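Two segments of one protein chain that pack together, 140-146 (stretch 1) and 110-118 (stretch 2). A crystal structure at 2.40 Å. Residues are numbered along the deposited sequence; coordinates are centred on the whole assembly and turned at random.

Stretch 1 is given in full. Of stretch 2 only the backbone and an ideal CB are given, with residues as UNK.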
# COMPACT_ATOMS: atom_id res chain seq x y z
N ALA A 140 -11.65 13.12 -6.42
CA ALA A 140 -12.41 12.92 -5.18
C ALA A 140 -12.82 14.24 -4.50
O ALA A 140 -13.96 14.37 -4.02
CB ALA A 140 -11.60 12.07 -4.21
N LEU A 141 -11.89 15.20 -4.46
CA LEU A 141 -12.17 16.50 -3.87
C LEU A 141 -13.21 17.23 -4.69
O LEU A 141 -14.18 17.76 -4.15
CB LEU A 141 -10.89 17.34 -3.78
CG LEU A 141 -9.86 16.74 -2.82
CD1 LEU A 141 -8.51 17.39 -2.97
CD2 LEU A 141 -10.36 16.89 -1.39
N LEU A 142 -13.03 17.24 -6.00
CA LEU A 142 -13.95 17.94 -6.89
C LEU A 142 -15.37 17.36 -6.88
O LEU A 142 -16.35 18.10 -7.05
CB LEU A 142 -13.39 17.94 -8.30
CG LEU A 142 -12.16 18.82 -8.46
CD1 LEU A 142 -11.45 18.56 -9.77
CD2 LEU A 142 -12.56 20.29 -8.32
N LEU A 143 -15.50 16.06 -6.68
CA LEU A 143 -16.82 15.45 -6.55
C LEU A 143 -17.46 15.84 -5.21
O LEU A 143 -18.69 15.83 -5.07
CB LEU A 143 -16.72 13.93 -6.68
CG LEU A 143 -16.43 13.40 -8.10
CD1 LEU A 143 -16.30 11.87 -8.12
CD2 LEU A 143 -17.50 13.88 -9.06
N ASP A 144 -16.64 16.19 -4.22
CA ASP A 144 -17.19 16.63 -2.95
C ASP A 144 -17.57 18.10 -3.00
O ASP A 144 -18.59 18.50 -2.43
CB ASP A 144 -16.22 16.38 -1.80
CG ASP A 144 -16.53 15.10 -1.07
OD1 ASP A 144 -17.30 14.27 -1.61
OD2 ASP A 144 -16.04 14.93 0.06
N VAL A 145 -16.76 18.91 -3.68
CA VAL A 145 -17.10 20.30 -3.93
C VAL A 145 -18.43 20.40 -4.67
O VAL A 145 -19.23 21.31 -4.41
CB VAL A 145 -16.02 21.02 -4.76
CG1 VAL A 145 -16.44 22.45 -5.03
CG2 VAL A 145 -14.66 20.95 -4.06
N GLN A 146 -18.68 19.45 -5.57
CA GLN A 146 -19.91 19.44 -6.37
C GLN A 146 -21.16 18.97 -5.62
O GLN A 146 -22.28 19.17 -6.09
CB GLN A 146 -19.72 18.54 -7.59
CG GLN A 146 -18.93 19.16 -8.71
CD GLN A 146 -18.70 18.17 -9.82
OE1 GLN A 146 -18.29 17.03 -9.56
NE2 GLN A 146 -18.97 18.57 -11.06
N UNK A 110 -5.07 24.51 -4.15
CA UNK A 110 -6.16 25.42 -4.48
C UNK A 110 -7.49 25.02 -3.84
O UNK A 110 -8.20 25.86 -3.28
CB UNK A 110 -6.33 25.49 -6.00
N UNK A 111 -7.83 23.74 -3.92
CA UNK A 111 -9.07 23.23 -3.35
C UNK A 111 -9.03 23.24 -1.81
O UNK A 111 -10.04 23.49 -1.16
CB UNK A 111 -9.33 21.81 -3.86
N UNK A 112 -7.85 23.01 -1.24
CA UNK A 112 -7.69 23.02 0.21
C UNK A 112 -7.92 24.40 0.77
O UNK A 112 -8.52 24.55 1.84
CB UNK A 112 -6.30 22.52 0.60
N UNK A 113 -7.42 25.41 0.06
CA UNK A 113 -7.56 26.80 0.50
C UNK A 113 -8.94 27.35 0.21
O UNK A 113 -9.52 28.05 1.04
CB UNK A 113 -6.51 27.68 -0.17
N UNK A 114 -9.46 27.05 -0.98
CA UNK A 114 -10.78 27.51 -1.37
C UNK A 114 -11.65 26.34 -1.78
O UNK A 114 -11.73 26.01 -2.97
CB UNK A 114 -10.68 28.53 -2.51
N UNK A 115 -12.30 25.71 -0.80
CA UNK A 115 -13.12 24.50 -0.98
C UNK A 115 -14.38 24.72 -1.83
O UNK A 115 -15.04 23.75 -2.20
CB UNK A 115 -13.53 23.96 0.39
N UNK A 116 -14.71 25.97 -2.12
CA UNK A 116 -15.82 26.24 -3.02
C UNK A 116 -15.32 26.76 -4.36
O UNK A 116 -16.12 27.01 -5.27
CB UNK A 116 -16.79 27.24 -2.39
N UNK A 117 -14.00 26.90 -4.48
CA UNK A 117 -13.32 27.34 -5.71
C UNK A 117 -14.02 28.52 -6.39
O UNK A 117 -14.43 28.42 -7.55
CB UNK A 117 -13.23 26.17 -6.69
N UNK A 118 -14.13 29.62 -5.65
CA UNK A 118 -14.87 30.81 -6.08
C UNK A 118 -14.41 31.32 -7.44
O UNK A 118 -13.22 31.42 -7.71
CB UNK A 118 -14.72 31.92 -5.04

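Stretch 1 offers stretch 2 a helical face of three apolar side chains, Leu-141, Leu-142 and Val-145, with no polar side-chain group within reach of the visible CB positions, so dispersion and shape should dominate.

At position 110 the ideal CB has nothing of stretch 1 within 5.5 Å, and this contact sets no preference beyond compatibility with a helix. The deposited Met-110 makes no contact across.

Position 111 is the most informative. Its CA-to-CB bond points toward stretch 1, and the ideal CB lies 4.6 Å from Leu-141 CD1 and 5.4 Å from Val-145 CG2. Those gaps suit a medium-sized aliphatic residue: leucine, isoleucine, methionine or valine would all be reasonable. It is Ile-111, with chi1 m and chi2 t. CG2 packs 4.0 Å from Leu-141 CB and 4.0 Å from Val-145 CG2, while CD1 reaches 3.7 Å from Leu-142 CD2. One side chain thus touches all three apolar residues, and it has the largest covered area in either stretch, 74 Å².

Position 112 points away, so stretch 1 asks nothing of it and polar residues fit easily. Gln-112 brings its end nearer, but NE2 still lies 5.1 Å from Leu-141 CD1; NE2 is hydrogen-bonded elsewhere in the structure. Position 113 is out of reach and allows any helix-compatible residue, here Arg-113.

At position 114 phi/psi of -125/86 leave the helix, and O accepts a bond from the backbone N of 117 (2.9 Å), closing a type I turn. Asp, Asn or Ser would suit a turn start. Asp-114 also accepts a hydrogen bond at OD2 from the backbone N of 118, 2.6 Å away.

Position 115 has phi -66 and psi -10 at the second place of the turn, where proline is favoured, though Glu, Ser or Lys would fit. Its CB points sideways, 5.5 Å from Val-145 CG2. The residue is Pro-115; its closest approach is through the backbone, O lying 3.4 Å from Val-145 CG2.

At position 116 CB points away, so polar residues are plausible. Glu-116 touches through its backbone, CA 4.3 Å from Val-145 CG1.

Position 117 combines a positive phi (43/59), which would favour Gly, Asn or Asp, with a CB directed toward stretch 1 and 5.2 Å from Val-145 CG1, which argues for an apolar residue. Leu-117 follows the second argument: its CD1 packs 3.8 Å from Leu-142 CD2.

Position 118 is out of reach, leaving the choice open. Ser-118 adds a weak hydrogen bond from OG to Asp-114 OD2 (3.4 Å).

Stretch 2, residues 110-118: MIQRDPELS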
# COMPACT_ATOMS: atom_id res chain seq x y z
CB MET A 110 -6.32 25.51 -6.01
CG MET A 110 -5.11 26.09 -6.72
SD MET A 110 -5.21 26.06 -8.52
CE MET A 110 -6.76 26.90 -8.80
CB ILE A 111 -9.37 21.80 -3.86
CG1 ILE A 111 -9.37 21.78 -5.40
CG2 ILE A 111 -10.71 21.31 -3.34
CD1 ILE A 111 -9.66 20.44 -6.00
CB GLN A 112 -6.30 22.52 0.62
CG GLN A 112 -6.09 21.04 0.43
CD GLN A 112 -6.82 20.19 1.45
OE1 GLN A 112 -7.61 20.70 2.24
NE2 GLN A 112 -6.52 18.90 1.46
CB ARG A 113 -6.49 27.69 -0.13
CG ARG A 113 -5.10 27.45 0.38
CD ARG A 113 -4.09 28.23 -0.43
NE ARG A 113 -4.69 29.39 -1.11
CZ ARG A 113 -4.90 30.58 -0.55
NH1 ARG A 113 -4.56 30.81 0.71
NH2 ARG A 113 -5.44 31.55 -1.27
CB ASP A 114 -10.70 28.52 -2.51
CG ASP A 114 -12.05 29.13 -2.84
OD1 ASP A 114 -12.97 29.04 -2.00
OD2 ASP A 114 -12.18 29.71 -3.94
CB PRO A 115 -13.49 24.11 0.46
CG PRO A 115 -12.45 24.76 1.31
CD PRO A 115 -12.18 26.07 0.63
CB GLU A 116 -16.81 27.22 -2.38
CG GLU A 116 -17.84 26.53 -1.50
CD GLU A 116 -18.43 27.45 -0.45
OE1 GLU A 116 -18.49 28.68 -0.70
OE2 GLU A 116 -18.81 26.95 0.63
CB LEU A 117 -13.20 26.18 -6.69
CG LEU A 117 -12.19 25.09 -6.34
CD1 LEU A 117 -12.23 23.99 -7.38
CD2 LEU A 117 -10.78 25.67 -6.24
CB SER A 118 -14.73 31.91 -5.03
OG SER A 118 -15.11 31.44 -3.74
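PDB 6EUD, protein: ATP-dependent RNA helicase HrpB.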